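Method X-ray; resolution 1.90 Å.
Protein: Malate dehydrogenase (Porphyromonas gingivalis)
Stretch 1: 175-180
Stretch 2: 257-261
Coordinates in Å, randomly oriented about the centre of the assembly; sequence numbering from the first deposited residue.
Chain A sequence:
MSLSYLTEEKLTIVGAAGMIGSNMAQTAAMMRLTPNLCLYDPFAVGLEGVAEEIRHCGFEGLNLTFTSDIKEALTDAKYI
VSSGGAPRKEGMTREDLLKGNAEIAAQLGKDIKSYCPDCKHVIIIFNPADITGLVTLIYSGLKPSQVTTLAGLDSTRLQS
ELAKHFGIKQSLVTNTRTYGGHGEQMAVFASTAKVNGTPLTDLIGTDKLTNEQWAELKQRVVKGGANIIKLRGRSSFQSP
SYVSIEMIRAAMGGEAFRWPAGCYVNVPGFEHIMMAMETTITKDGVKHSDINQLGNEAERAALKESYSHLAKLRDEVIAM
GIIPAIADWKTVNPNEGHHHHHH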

# COMPACT_ATOMS: atom_id res chain seq x y z
N ASN A 175 18.74 8.81 -13.79
CA ASN A 175 19.05 7.88 -14.89
C ASN A 175 19.98 6.72 -14.51
O ASN A 175 20.87 6.35 -15.31
CB ASN A 175 19.65 8.63 -16.08
CG ASN A 175 19.28 8.00 -17.41
OD1 ASN A 175 18.24 7.38 -17.53
ND2 ASN A 175 20.14 8.15 -18.42
N THR A 176 19.76 6.12 -13.35
CA THR A 176 20.54 4.95 -12.95
C THR A 176 19.92 3.77 -13.69
O THR A 176 18.69 3.62 -13.72
CB THR A 176 20.39 4.65 -11.46
OG1 THR A 176 19.05 4.97 -11.08
CG2 THR A 176 21.33 5.49 -10.63
N ARG A 177 20.76 2.95 -14.29
CA ARG A 177 20.27 1.90 -15.18
C ARG A 177 21.06 0.63 -15.03
O ARG A 177 22.28 0.67 -15.07
CB ARG A 177 20.33 2.35 -16.65
CG ARG A 177 19.35 3.40 -17.00
CD ARG A 177 17.95 2.88 -16.86
NE ARG A 177 17.01 3.83 -17.40
CZ ARG A 177 16.35 4.73 -16.67
NH1 ARG A 177 16.51 4.80 -15.36
NH2 ARG A 177 15.52 5.57 -17.28
N THR A 178 20.37 -0.50 -14.83
CA THR A 178 20.96 -1.80 -15.06
C THR A 178 20.14 -2.47 -16.18
O THR A 178 18.91 -2.36 -16.20
CB THR A 178 20.99 -2.72 -13.81
OG1 THR A 178 19.68 -3.23 -13.56
CG2 THR A 178 21.45 -1.97 -12.52
N TYR A 179 20.80 -3.24 -17.03
CA TYR A 179 20.13 -4.00 -18.08
C TYR A 179 20.52 -5.49 -18.00
O TYR A 179 21.37 -5.91 -17.17
CB TYR A 179 20.49 -3.43 -19.46
CG TYR A 179 20.15 -1.97 -19.64
CD1 TYR A 179 18.84 -1.52 -19.53
CD2 TYR A 179 21.14 -1.05 -19.93
CE1 TYR A 179 18.54 -0.16 -19.67
CE2 TYR A 179 20.86 0.28 -20.09
CZ TYR A 179 19.56 0.72 -19.95
OH TYR A 179 19.30 2.05 -20.15
N GLY A 180 19.87 -6.30 -18.84
CA GLY A 180 20.17 -7.75 -18.90
C GLY A 180 19.35 -8.61 -17.95
O GLY A 180 18.12 -8.58 -18.00
N PHE A 257 6.13 5.08 -17.60
CA PHE A 257 6.93 4.39 -16.61
C PHE A 257 8.44 4.63 -16.87
O PHE A 257 8.92 4.38 -17.96
CB PHE A 257 6.54 2.91 -16.63
CG PHE A 257 7.32 2.10 -15.69
CD1 PHE A 257 7.12 2.22 -14.32
CD2 PHE A 257 8.30 1.24 -16.16
CE1 PHE A 257 7.90 1.47 -13.43
CE2 PHE A 257 9.05 0.49 -15.28
CZ PHE A 257 8.86 0.62 -13.93
N ARG A 258 9.17 5.15 -15.88
CA ARG A 258 10.54 5.64 -16.13
C ARG A 258 11.71 4.78 -15.69
O ARG A 258 12.75 5.34 -15.27
CB ARG A 258 10.73 7.06 -15.55
N TRP A 259 11.59 3.45 -15.80
CA TRP A 259 12.67 2.53 -15.36
C TRP A 259 12.68 1.41 -16.40
O TRP A 259 11.73 1.21 -17.11
CB TRP A 259 12.36 1.92 -13.98
CG TRP A 259 12.28 2.96 -12.89
CD1 TRP A 259 11.15 3.45 -12.29
CD2 TRP A 259 13.38 3.66 -12.30
NE1 TRP A 259 11.48 4.41 -11.38
CE2 TRP A 259 12.84 4.55 -11.36
CE3 TRP A 259 14.77 3.59 -12.47
CZ2 TRP A 259 13.64 5.40 -10.59
CZ3 TRP A 259 15.57 4.40 -11.69
CH2 TRP A 259 14.99 5.32 -10.76
N PRO A 260 13.77 0.70 -16.49
CA PRO A 260 13.86 -0.51 -17.33
C PRO A 260 12.74 -1.54 -17.02
O PRO A 260 12.34 -1.69 -15.85
CB PRO A 260 15.21 -1.09 -16.90
CG PRO A 260 16.02 0.12 -16.59
CD PRO A 260 15.05 0.99 -15.82
N ALA A 261 12.24 -2.23 -18.06
CA ALA A 261 11.31 -3.34 -17.89
C ALA A 261 11.89 -4.52 -18.65
O ALA A 261 12.70 -4.34 -19.55
CB ALA A 261 9.92 -2.98 -18.46

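The two stretches lie far apart in sequence, no touching residues being closer than 81 positions, and they meet through side chains more than through backbone. Over their touching parts, the vectors from CA of T176 to CA of Y179 and from CA of R258 to CA of P260 diverge by 35°, so the chains run in broadly the same direction. The nearest CA atoms, those of R177 and P260, are still 7.2 Å apart, too far for strand-like backbone pairing. The contact is small, with 245 Å² buried over both sides, and no clear hydrogen bond crosses it.

At the start of stretch 2, F257 takes no part; its side chain is out of reach of stretch 1. R258 contributes mainly its backbone: its carbonyl O lies 3.4 Å from NH2 of R177, a placement that suits the electrostatics of a cationic guanidinium and a carbonyl dipole, although the geometry leaves a hydrogen bond undecided. The R258 side chain is modelled only to CB, so nothing can be said about where its charge resides.

W259 leaves the backbone sideways, but with chi1 at -63° (m) its indole reaches back to stretch 1. CZ3 sits 3.6 Å from OG1 of T176, which lies at the edge of the ring, near its plane; that hydroxyl finds its hydrogen bond elsewhere in the structure. CE3 lies 3.6 Å from NH1 of R177, which approaches obliquely, so this is van der Waals proximity without the geometry of a cation stacked on the indole. NH1 is itself held within stretch 1, donating to the backbone O of T176 at 3.0 Å with an N-H...O angle of 157°. This bond helps fix the guanidinium beside the second stretch.

P260 has the largest covered area of any residue here, 69 Å², followed by R177 with 61 Å². Its CA-to-CB bond points toward stretch 1, and its ring packs against the arginine: CG is 3.4 Å from CD of R177, a close methylene contact, while CD of P260 lies over one face of the guanidinium, as does CA of W259. Such packing lets the flat group bury a face against carbon while its nitrogens remain free to bond around the rim. The same proline CG also lies 3.8 Å from the backbone O of T178 and 4.0 Å from CE1 of Y179, an apolar contact made obliquely to the tyrosine ring.

With A261 the contact has ended: CB of A261 lies 9.1 Å from CD1 of Y179.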